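Local coordinates for branched-chain-amino-acid aminotransferase (Pseudomonas aeruginosa, PDB 6NST), which probably transfers the amino group of leucine, isoleucine or valine to 2-oxoglutarate, using pyridoxal 5'-phosphate as cofactor, at residues M71-Y75 against K117-I121. The protein carries 1 engineered substitution. Numbering follows the deposited sequence.
Sequences MQIPY and KVHVI
Val118 and Val120, on the same side of strand 118-126, pack against Ile73, Pro74 and Tyr75 of the loop 71-75. Val118 can be followed outward from the strand. Val118 CB lies 3.8 Å from Pro74 CG and is also close to Gln72 O. From there the side chain forks. Val118 CG1, anti to the backbone N (chi1 179°), reaches the proline ring and packs 3.6 Å from Pro74 CD. It also lies close to Gln72 O. Val118 CG2, anti to the carbonyl carbon, touches Gln72 O at 3.3 Å, so both methyls meet that oxygen. The proline also meets the strand backbone, with Pro74 CG 3.3 Å from Val118 O.

Two residues on, Val120 uses one methyl, CG2. Ile73 CG2 lies 4.0 Å from Val120 CG2, the two side chains crossing at about a right angle. Tyr75 brings a ring edge to the same methyl, with Tyr75 CD2 3.9 Å from Val120 CG2 and the methyl near the ring plane. Trp11 of the neighbouring strand meets the Tyr75 ring edge-to-face. Ile73 also touches Phe63 and Ala66 of helix 55-68.

The contact thus lays the loop between helices 55-68 and 77-89 over the antiparallel sheet. The two segments share no hydrogen bonds, so their direct attachment rests on apolar side-chain packing and close van der Waals contacts with carbonyl oxygens.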
loop_
_atom_site.group_PDB
_atom_site.type_symbol
_atom_site.label_atom_id
_atom_site.label_comp_id
_atom_site.label_asym_id
_atom_site.label_seq_id
_atom_site.Cartn_x
_atom_site.Cartn_y
_atom_site.Cartn_z
ATOM N N MET A 71 15.072 -4.393 -25.428
ATOM C CA MET A 71 15.431 -3.706 -26.662
ATOM C C MET A 71 16.846 -4.113 -27.050
ATOM O O MET A 71 17.780 -3.962 -26.256
ATOM C CB MET A 71 15.343 -2.189 -26.501
ATOM C CG MET A 71 13.967 -1.661 -26.143
ATOM S SD MET A 71 13.958 0.142 -26.085
ATOM C CE MET A 71 14.289 0.534 -27.802
ATOM N N GLN A 72 17.002 -4.623 -28.268
ATOM C CA GLN A 72 18.300 -5.061 -28.772
ATOM C C GLN A 72 18.941 -3.905 -29.536
ATOM O O GLN A 72 18.496 -3.552 -30.634
ATOM C CB GLN A 72 18.141 -6.295 -29.657
ATOM C CG GLN A 72 19.450 -6.868 -30.184
ATOM C CD GLN A 72 20.328 -7.435 -29.084
ATOM O OE1 GLN A 72 21.237 -6.765 -28.593
ATOM N NE2 GLN A 72 20.065 -8.678 -28.697
ATOM N N ILE A 73 19.978 -3.311 -28.954
ATOM C CA ILE A 73 20.722 -2.236 -29.607
ATOM C C ILE A 73 21.494 -2.821 -30.784
ATOM O O ILE A 73 22.281 -3.759 -30.599
ATOM C CB ILE A 73 21.666 -1.529 -28.622
ATOM C CG1 ILE A 73 20.882 -0.983 -27.427
ATOM C CG2 ILE A 73 22.429 -0.414 -29.325
ATOM C CD1 ILE A 73 21.753 -0.306 -26.386
ATOM N N PRO A 74 21.315 -2.299 -32.002
ATOM C CA PRO A 74 21.981 -2.896 -33.169
ATOM C C PRO A 74 23.462 -2.557 -33.245
ATOM O O PRO A 74 24.115 -2.824 -34.259
ATOM C CB PRO A 74 21.217 -2.298 -34.360
ATOM C CG PRO A 74 20.005 -1.615 -33.768
ATOM C CD PRO A 74 20.409 -1.210 -32.391
ATOM N N TYR A 75 23.995 -1.963 -32.184
ATOM C CA TYR A 75 25.391 -1.567 -32.127
ATOM C C TYR A 75 25.978 -2.007 -30.796
ATOM O O TYR A 75 25.262 -2.222 -29.815
ATOM C CB TYR A 75 25.548 -0.049 -32.317
ATOM C CG TYR A 75 24.880 0.434 -33.580
ATOM C CD1 TYR A 75 25.518 0.324 -34.808
ATOM C CD2 TYR A 75 23.596 0.970 -33.549
ATOM C CE1 TYR A 75 24.907 0.745 -35.970
ATOM C CE2 TYR A 75 22.976 1.394 -34.707
ATOM C CZ TYR A 75 23.637 1.279 -35.914
ATOM O OH TYR A 75 23.027 1.694 -37.071
ATOM N N LYS A 117 12.018 -2.013 -35.668
ATOM C CA LYS A 117 13.443 -1.776 -35.834
ATOM C C LYS A 117 13.937 -0.815 -34.762
ATOM O O LYS A 117 13.249 0.144 -34.401
ATOM C CB LYS A 117 13.743 -1.216 -37.226
ATOM C CG LYS A 117 15.224 -1.142 -37.563
ATOM C CD LYS A 117 15.437 -0.654 -38.988
ATOM C CE LYS A 117 16.914 -0.583 -39.338
ATOM N NZ LYS A 117 17.649 0.356 -38.446
ATOM N N VAL A 118 15.132 -1.086 -34.248
ATOM C CA VAL A 118 15.757 -0.263 -33.222
ATOM C C VAL A 118 16.677 0.743 -33.895
ATOM O O VAL A 118 17.556 0.366 -34.682
ATOM C CB VAL A 118 16.536 -1.127 -32.215
ATOM C CG1 VAL A 118 17.202 -0.252 -31.177
ATOM C CG2 VAL A 118 15.611 -2.137 -31.551
ATOM N N HIS A 119 16.472 2.023 -33.593
ATOM C CA HIS A 119 17.317 3.104 -34.078
ATOM C C HIS A 119 18.053 3.743 -32.909
ATOM O O HIS A 119 17.576 3.721 -31.771
ATOM C CB HIS A 119 16.493 4.163 -34.814
ATOM C CG HIS A 119 15.742 3.631 -35.995
ATOM N ND1 HIS A 119 16.084 3.938 -37.294
ATOM C CD2 HIS A 119 14.668 2.810 -36.073
ATOM C CE1 HIS A 119 15.252 3.330 -38.121
ATOM N NE2 HIS A 119 14.383 2.639 -37.406
ATOM N N VAL A 120 19.221 4.316 -33.195
ATOM C CA VAL A 120 20.057 4.945 -32.177
ATOM C C VAL A 120 20.504 6.306 -32.693
ATOM O O VAL A 120 20.968 6.419 -33.832
ATOM C CB VAL A 120 21.281 4.077 -31.825
ATOM C CG1 VAL A 120 22.136 4.764 -30.774
ATOM C CG2 VAL A 120 20.845 2.700 -31.350
ATOM N N ILE A 121 20.373 7.337 -31.857
ATOM C CA ILE A 121 20.859 8.673 -32.185
ATOM C C ILE A 121 21.674 9.207 -31.019
ATOM O O ILE A 121 21.382 8.932 -29.851
ATOM C CB ILE A 121 19.714 9.655 -32.530
ATOM C CG1 ILE A 121 18.675 9.702 -31.400
ATOM C CG2 ILE A 121 19.080 9.285 -33.850
ATOM C CD1 ILE A 121 18.788 10.936 -30.514
#